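Local coordinates for 27kDa outer membrane protein (PDB 3GYK) that probably acts as a thiol-disulfide oxidoreductase through a DsbA-like thioredoxin domain, the part of the longer protein present here, at residues Leu164-Ala167 against Val168-Arg172. Sequence-based numbering, arbitrary orientation.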
ATOM      1  N   LEU A 164      -5.797 -14.943  -0.291  1.00  8.89           N
ATOM      2  CA  LEU A 164      -5.487 -14.081   0.846  1.00  9.76           C
ATOM      3  C   LEU A 164      -6.219 -14.608   2.102  1.00  9.69           C
ATOM      4  O   LEU A 164      -5.614 -14.717   3.171  1.00  9.88           O
ATOM      5  CB  LEU A 164      -5.893 -12.609   0.570  1.00  9.46           C
ATOM      6  CG  LEU A 164      -4.905 -11.926  -0.400  1.00 10.48           C
ATOM      7  CD1 LEU A 164      -5.507 -10.678  -0.977  1.00 13.00           C
ATOM      8  CD2 LEU A 164      -3.578 -11.594   0.292  1.00 12.20           C
ATOM      9  N   GLN A 165      -7.501 -14.934   1.960  1.00  9.23           N
ATOM     10  CA  GLN A 165      -8.272 -15.416   3.108  1.00  9.33           C
ATOM     11  C   GLN A 165      -7.701 -16.722   3.644  1.00  9.60           C
ATOM     12  O   GLN A 165      -7.620 -16.907   4.863  1.00  8.90           O
ATOM     13  CB  GLN A 165      -9.761 -15.565   2.760  1.00  9.86           C
ATOM     14  CG  GLN A 165     -10.667 -15.880   3.951  1.00 10.11           C
ATOM     15  CD  GLN A 165     -10.764 -14.690   4.895  1.00 11.76           C
ATOM     16  OE1 GLN A 165     -11.407 -13.690   4.567  1.00 11.70           O
ATOM     17  NE2 GLN A 165     -10.105 -14.779   6.052  1.00  9.00           N
ATOM     18  N   ASP A 166      -7.301 -17.623   2.748  0.50  9.77           N
ATOM     19  CA  ASP A 166      -6.682 -18.870   3.187  0.50 10.65           C
ATOM     20  C   ASP A 166      -5.409 -18.589   3.993  0.50 10.52           C
ATOM     21  O   ASP A 166      -5.174 -19.232   5.018  0.50 10.87           O
ATOM     22  CB  ASP A 166      -6.370 -19.788   2.007  0.50 10.87           C
ATOM     23  CG  ASP A 166      -5.700 -21.075   2.443  0.50 11.89           C
ATOM     24  OD1 ASP A 166      -6.292 -21.801   3.259  0.50 13.38           O
ATOM     25  OD2 ASP A 166      -4.579 -21.356   1.978  0.50 14.39           O
ATOM     26  N   ALA A 167      -4.603 -17.632   3.530  1.00 10.54           N
ATOM     27  CA  ALA A 167      -3.348 -17.287   4.209  1.00  9.94           C
ATOM     28  C   ALA A 167      -3.647 -16.704   5.590  1.00  9.85           C
ATOM     29  O   ALA A 167      -2.979 -17.035   6.588  1.00  8.47           O
ATOM     30  CB  ALA A 167      -2.511 -16.323   3.356  1.00 10.59           C
ATOM     31  N   VAL A 168      -4.674 -15.856   5.644  1.00  8.59           N
ATOM     32  CA  VAL A 168      -5.101 -15.270   6.908  1.00  8.89           C
ATOM     33  C   VAL A 168      -5.578 -16.381   7.854  1.00  9.06           C
ATOM     34  O   VAL A 168      -5.184 -16.426   9.037  1.00  9.15           O
ATOM     35  CB  VAL A 168      -6.218 -14.224   6.686  1.00  8.92           C
ATOM     36  CG1 VAL A 168      -6.947 -13.884   8.004  1.00  7.55           C
ATOM     37  CG2 VAL A 168      -5.625 -12.973   6.059  1.00  9.88           C
ATOM     38  N   ASP A 169      -6.441 -17.269   7.352  1.00  8.43           N
ATOM     39  CA  ASP A 169      -6.975 -18.349   8.203  1.00  9.70           C
ATOM     40  C   ASP A 169      -5.848 -19.240   8.742  1.00 10.05           C
ATOM     41  O   ASP A 169      -5.869 -19.666   9.903  1.00  8.93           O
ATOM     42  CB  ASP A 169      -8.006 -19.211   7.447  1.00  9.65           C
ATOM     43  CG  ASP A 169      -9.283 -18.435   7.079  1.00 13.39           C
ATOM     44  OD1 ASP A 169      -9.541 -17.336   7.636  1.00 13.31           O
ATOM     45  OD2 ASP A 169     -10.030 -18.938   6.216  1.00 17.26           O
ATOM     46  N   ARG A 170      -4.872 -19.527   7.886  1.00 11.26           N
ATOM     47  CA  ARG A 170      -3.730 -20.384   8.283  1.00 12.27           C
ATOM     48  C   ARG A 170      -2.899 -19.725   9.381  1.00 12.07           C
ATOM     49  O   ARG A 170      -2.457 -20.389  10.318  1.00 12.22           O
ATOM     50  CB  ARG A 170      -2.840 -20.705   7.070  1.00 12.84           C
ATOM     51  CG  ARG A 170      -3.363 -21.875   6.293  1.00 16.34           C
ATOM     52  CD  ARG A 170      -2.618 -22.110   4.971  1.00 22.46           C
ATOM     53  NE  ARG A 170      -3.474 -22.913   4.097  1.00 28.08           N
ATOM     54  CZ  ARG A 170      -3.625 -24.236   4.198  1.00 30.53           C
ATOM     55  NH1 ARG A 170      -2.958 -24.929   5.122  1.00 30.78           N
ATOM     56  NH2 ARG A 170      -4.444 -24.875   3.366  1.00 32.76           N
ATOM     57  N   ALA A 171      -2.713 -18.414   9.255  1.00 11.87           N
ATOM     58  CA  ALA A 171      -1.975 -17.638  10.242  1.00 12.47           C
ATOM     59  C   ALA A 171      -2.655 -17.716  11.593  1.00 12.91           C
ATOM     60  O   ALA A 171      -1.995 -17.879  12.625  1.00 12.80           O
ATOM     61  CB  ALA A 171      -1.815 -16.157   9.772  1.00 12.00           C
ATOM     62  N   ARG A 172      -3.985 -17.647  11.591  1.00 13.60           N
ATOM     63  CA  ARG A 172      -4.729 -17.730  12.849  1.00 14.40           C
ATOM     64  C   ARG A 172      -4.615 -19.112  13.451  1.00 16.39           C
ATOM     65  O   ARG A 172      -4.462 -19.246  14.664  1.00 16.49           O
ATOM     66  CB  ARG A 172      -6.200 -17.367  12.651  1.00 14.15           C
ATOM     67  CG  ARG A 172      -6.369 -15.926  12.297  1.00 12.43           C
ATOM     68  CD  ARG A 172      -7.811 -15.471  12.438  1.00 12.43           C
ATOM     69  NE  ARG A 172      -7.906 -14.048  12.114  1.00  8.84           N
ATOM     70  CZ  ARG A 172      -8.650 -13.551  11.126  1.00  9.08           C
ATOM     71  NH1 ARG A 172      -9.427 -14.355  10.399  1.00  5.34           N
ATOM     72  NH2 ARG A 172      -8.669 -12.244  10.914  1.00  7.15           N
TER
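Gln165 and Asp169, one turn apart on the C-terminal helix 161-174, join through their side chains: NE2 of Gln165 donates to OD1 of Asp169 over 3.1 Å. The bond is bent, with an N-H...O angle of 143°, and although amide and carboxylate planes are turned only modestly against each other, the amide nitrogen reaches the oxygen from above the carboxylate plane. Gln165 leaves the backbone with CG anti to its N (chi1 -172°) and then bends at chi2, which carries the amide forward along the helix toward Asp169. Its NE2 also donates to Asp51, so the amide is gripped between two acidic residues. Replacing Asp169 by alanine would remove the carboxylate, and the Gln165 amide, still bonded to Asp51, would probably be freer to turn. In the conformer of Asp166 described here, a second i to i+4 pair forms, a salt bridge in which NE of Arg170 meets OD2 of Asp166 at 2.9 Å. Here the bond is nearly straight (168°), arriving on the syn side of the carboxylate and at the edge of the guanidinium, whose plane stands steeply to the carboxylate. CG1 of Val168 lies over one face of the Arg172 guanidinium, displaced toward its rim; that group forms salt bridges with Asp23 and Asp51. On the buried side of the helix, Val168 packs on strands 24-30 and 147-150 of the thioredoxin-like sheet, while Leu164 touches Leu47 of helix 35-50.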